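Local coordinates for EGF family domain-containing protein (Toxoplasma gondii, PDB 4Z80), which binds a peptide of the rhoptry neck protein RON2L1, probably as part of the moving junction through which the parasite invades host cells, at residues S66-Y71 against M172-E177. Sequence-based numbering, arbitrary orientation.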
ATOM      1  N   SER A  66      13.726 -11.567  -6.323  1.00 17.48           N
ATOM      2  CA  SER A  66      14.987 -11.627  -7.052  1.00 16.93           C
ATOM      3  C   SER A  66      16.177 -11.425  -6.113  1.00 17.02           C
ATOM      4  O   SER A  66      17.256 -11.029  -6.548  1.00 18.77           O
ATOM      5  CB  SER A  66      15.009 -10.585  -8.169  1.00 19.75           C
ATOM      6  OG  SER A  66      14.788  -9.288  -7.653  1.00 20.08           O
ATOM      7  N   SER A  67      15.980 -11.694  -4.825  1.00 17.27           N
ATOM      8  CA  SER A  67      17.120 -11.818  -3.925  1.00 16.78           C
ATOM      9  C   SER A  67      17.891 -13.057  -4.370  1.00 17.20           C
ATOM     10  O   SER A  67      17.354 -13.911  -5.075  1.00 19.12           O
ATOM     11  CB  SER A  67      16.680 -11.916  -2.453  1.00 16.55           C
ATOM     12  OG  SER A  67      15.944 -13.104  -2.203  1.00 16.60           O
ATOM     13  N   ALA A  68      19.155 -13.150  -3.977  1.00 16.87           N
ATOM     14  CA  ALA A  68      19.980 -14.283  -4.371  1.00 20.95           C
ATOM     15  C   ALA A  68      19.355 -15.611  -3.935  1.00 22.21           C
ATOM     16  O   ALA A  68      19.445 -16.612  -4.653  1.00 21.69           O
ATOM     17  CB  ALA A  68      21.365 -14.133  -3.789  1.00 21.41           C
ATOM     18  N   GLN A  69      18.709 -15.616  -2.768  1.00 19.38           N
ATOM     19  CA  GLN A  69      18.084 -16.832  -2.241  1.00 18.39           C
ATOM     20  C   GLN A  69      16.630 -17.010  -2.685  1.00 19.80           C
ATOM     21  O   GLN A  69      16.056 -18.084  -2.496  1.00 19.60           O
ATOM     22  CB  GLN A  69      18.145 -16.842  -0.709  1.00 20.50           C
ATOM     23  CG  GLN A  69      19.552 -16.773  -0.141  1.00 22.99           C
ATOM     24  CD  GLN A  69      20.478 -17.795  -0.764  1.00 28.55           C
ATOM     25  OE1 GLN A  69      20.128 -18.967  -0.894  1.00 29.12           O
ATOM     26  NE2 GLN A  69      21.655 -17.348  -1.184  1.00 27.63           N
ATOM     27  N   ALA A  70      16.042 -15.963  -3.261  1.00 17.96           N
ATOM     28  CA  ALA A  70      14.656 -16.005  -3.733  1.00 17.93           C
ATOM     29  C   ALA A  70      13.709 -16.516  -2.645  1.00 17.00           C
ATOM     30  O   ALA A  70      12.798 -17.294  -2.919  1.00 17.47           O
ATOM     31  CB  ALA A  70      14.548 -16.873  -4.992  1.00 19.51           C
ATOM     32  N   TYR A  71      13.924 -16.047  -1.416  1.00 17.02           N
ATOM     33  CA  TYR A  71      13.231 -16.562  -0.233  1.00 16.25           C
ATOM     34  C   TYR A  71      11.726 -16.728  -0.397  1.00 16.86           C
ATOM     35  O   TYR A  71      11.184 -17.796  -0.136  1.00 17.58           O
ATOM     36  CB  TYR A  71      13.462 -15.638   0.964  1.00 19.12           C
ATOM     37  CG  TYR A  71      14.904 -15.467   1.386  1.00 15.25           C
ATOM     38  CD1 TYR A  71      15.576 -16.485   2.051  1.00 17.02           C
ATOM     39  CD2 TYR A  71      15.579 -14.281   1.148  1.00 17.40           C
ATOM     40  CE1 TYR A  71      16.892 -16.325   2.451  1.00 16.37           C
ATOM     41  CE2 TYR A  71      16.891 -14.113   1.544  1.00 18.00           C
ATOM     42  CZ  TYR A  71      17.540 -15.141   2.196  1.00 17.94           C
ATOM     43  OH  TYR A  71      18.846 -14.974   2.597  1.00 19.07           O
ATOM     44  N   MET A 172      20.609  -7.738   0.722  1.00 16.71           N
ATOM     45  CA  MET A 172      20.192  -6.498   0.076  1.00 15.37           C
ATOM     46  C   MET A 172      20.931  -6.203  -1.232  1.00 19.31           C
ATOM     47  O   MET A 172      20.297  -6.113  -2.280  1.00 19.26           O
ATOM     48  CB  MET A 172      20.350  -5.334   1.045  1.00 17.03           C
ATOM     49  CG  MET A 172      19.325  -5.356   2.165  1.00 17.63           C
ATOM     50  SD  MET A 172      19.663  -4.102   3.407  1.00 22.87           S
ATOM     51  CE  MET A 172      18.120  -4.054   4.307  1.00 25.32           C
ATOM     52  N   VAL A 173      22.255  -6.065  -1.195  1.00 16.89           N
ATOM     53  CA  VAL A 173      22.965  -5.561  -2.376  1.00 18.30           C
ATOM     54  C   VAL A 173      22.884  -6.496  -3.579  1.00 20.13           C
ATOM     55  O   VAL A 173      22.951  -6.041  -4.722  1.00 24.21           O
ATOM     56  CB  VAL A 173      24.461  -5.280  -2.076  1.00 24.38           C
ATOM     57  CG1 VAL A 173      24.589  -4.198  -1.039  1.00 28.96           C
ATOM     58  CG2 VAL A 173      25.172  -6.536  -1.660  1.00 30.78           C
ATOM     59  N   THR A 174      22.738  -7.792  -3.330  1.00 19.04           N
ATOM     60  CA  THR A 174      22.655  -8.775  -4.406  1.00 19.60           C
ATOM     61  C   THR A 174      21.204  -9.090  -4.809  1.00 21.18           C
ATOM     62  O   THR A 174      20.951 -10.025  -5.573  1.00 23.10           O
ATOM     63  CB  THR A 174      23.371 -10.080  -4.017  1.00 24.74           C
ATOM     64  OG1 THR A 174      22.834 -10.584  -2.788  1.00 21.51           O
ATOM     65  CG2 THR A 174      24.868  -9.835  -3.842  1.00 24.65           C
ATOM     66  N   ASP A 175      20.265  -8.300  -4.292  1.00 18.36           N
ATOM     67  CA  ASP A 175      18.856  -8.368  -4.684  1.00 18.07           C
ATOM     68  C   ASP A 175      18.654  -7.472  -5.896  1.00 16.89           C
ATOM     69  O   ASP A 175      18.936  -6.277  -5.831  1.00 17.03           O
ATOM     70  CB  ASP A 175      17.973  -7.923  -3.508  1.00 17.13           C
ATOM     71  CG  ASP A 175      16.479  -8.134  -3.750  1.00 19.35           C
ATOM     72  OD1 ASP A 175      16.017  -8.125  -4.916  1.00 17.14           O
ATOM     73  OD2 ASP A 175      15.759  -8.287  -2.737  1.00 16.61           O
ATOM     74  N   LYS A 176      18.144  -8.031  -6.989  1.00 15.86           N
ATOM     75  CA  LYS A 176      18.023  -7.272  -8.229  1.00 18.50           C
ATOM     76  C   LYS A 176      16.997  -6.137  -8.137  1.00 18.73           C
ATOM     77  O   LYS A 176      16.991  -5.241  -8.982  1.00 17.67           O
ATOM     78  CB  LYS A 176      17.681  -8.218  -9.383  1.00 20.95           C
ATOM     79  CG  LYS A 176      18.768  -9.260  -9.615  1.00 28.49           C
ATOM     80  CD  LYS A 176      18.591 -10.012 -10.923  1.00 34.83           C
ATOM     81  CE  LYS A 176      19.749 -10.973 -11.146  1.00 38.71           C
ATOM     82  NZ  LYS A 176      19.726 -11.598 -12.498  1.00 51.92           N
ATOM     83  N   GLU A 177      16.164  -6.147  -7.097  1.00 16.14           N
ATOM     84  CA  GLU A 177      15.216  -5.052  -6.881  1.00 15.67           C
ATOM     85  C   GLU A 177      15.753  -3.969  -5.944  1.00 15.50           C
ATOM     86  O   GLU A 177      15.149  -2.908  -5.802  1.00 15.72           O
ATOM     87  CB  GLU A 177      13.891  -5.590  -6.327  1.00 14.45           C
ATOM     88  CG  GLU A 177      13.097  -6.367  -7.359  1.00 14.68           C
ATOM     89  CD  GLU A 177      11.619  -6.402  -7.046  1.00 15.35           C
ATOM     90  OE1 GLU A 177      11.234  -7.082  -6.072  1.00 15.18           O
ATOM     91  OE2 GLU A 177      10.845  -5.746  -7.775  1.00 15.25           O
TER
HETATM   92  O   HOH W   1      19.701 -11.968  -7.363  1.00 34.64           O
HETATM   93  O   HOH W   2      20.143 -11.049  -2.251  1.00 19.96           O
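The two loops are joined by a direct hydrogen bond from Lys-176 N to Ser-66 O at 3.2 Å, almost straight at 170° but reaching the oxygen from above the carbonyl plane. Two waters extend this link. The first donates to both Ser-66 O and Thr-174 O, so the Ser-66 carbonyl is gripped twice; the second accepts from Ala-68 N at 2.9 Å and pairs with Thr-174 OG1. Residues 172-177 continue from the end of helix 165-172 through a type I beta turn, Met-172 to Asp-175, and an Asx turn, in which Asp-175 OD1 accepts from Glu-177 N at 2.9 Å. With CG anti to its backbone N (chi1 -172°), Asp-175 lays its carboxylate alongside the Ser-66/Ser-67 backbone, CG lying 3.7 Å from Ser-67 CA. Residues beyond the two loops hold OD2: Arg-276 by a salt bridge, which would favour the ionised carboxylate, and His-264 by a hydrogen bond. Arg-276 also salt-bridges Glu-177 OE1, while OE2 bonds to His-335. Van der Waals contact centres on Ser-66, whose OG sits 3.5 Å from Lys-176 CB and 3.4 Å from Glu-177 CG. Beyond CB the extended Lys-176 chain runs off from the other loop, while Ala-68 CB meets Thr-174 OG1 at 4.0 Å.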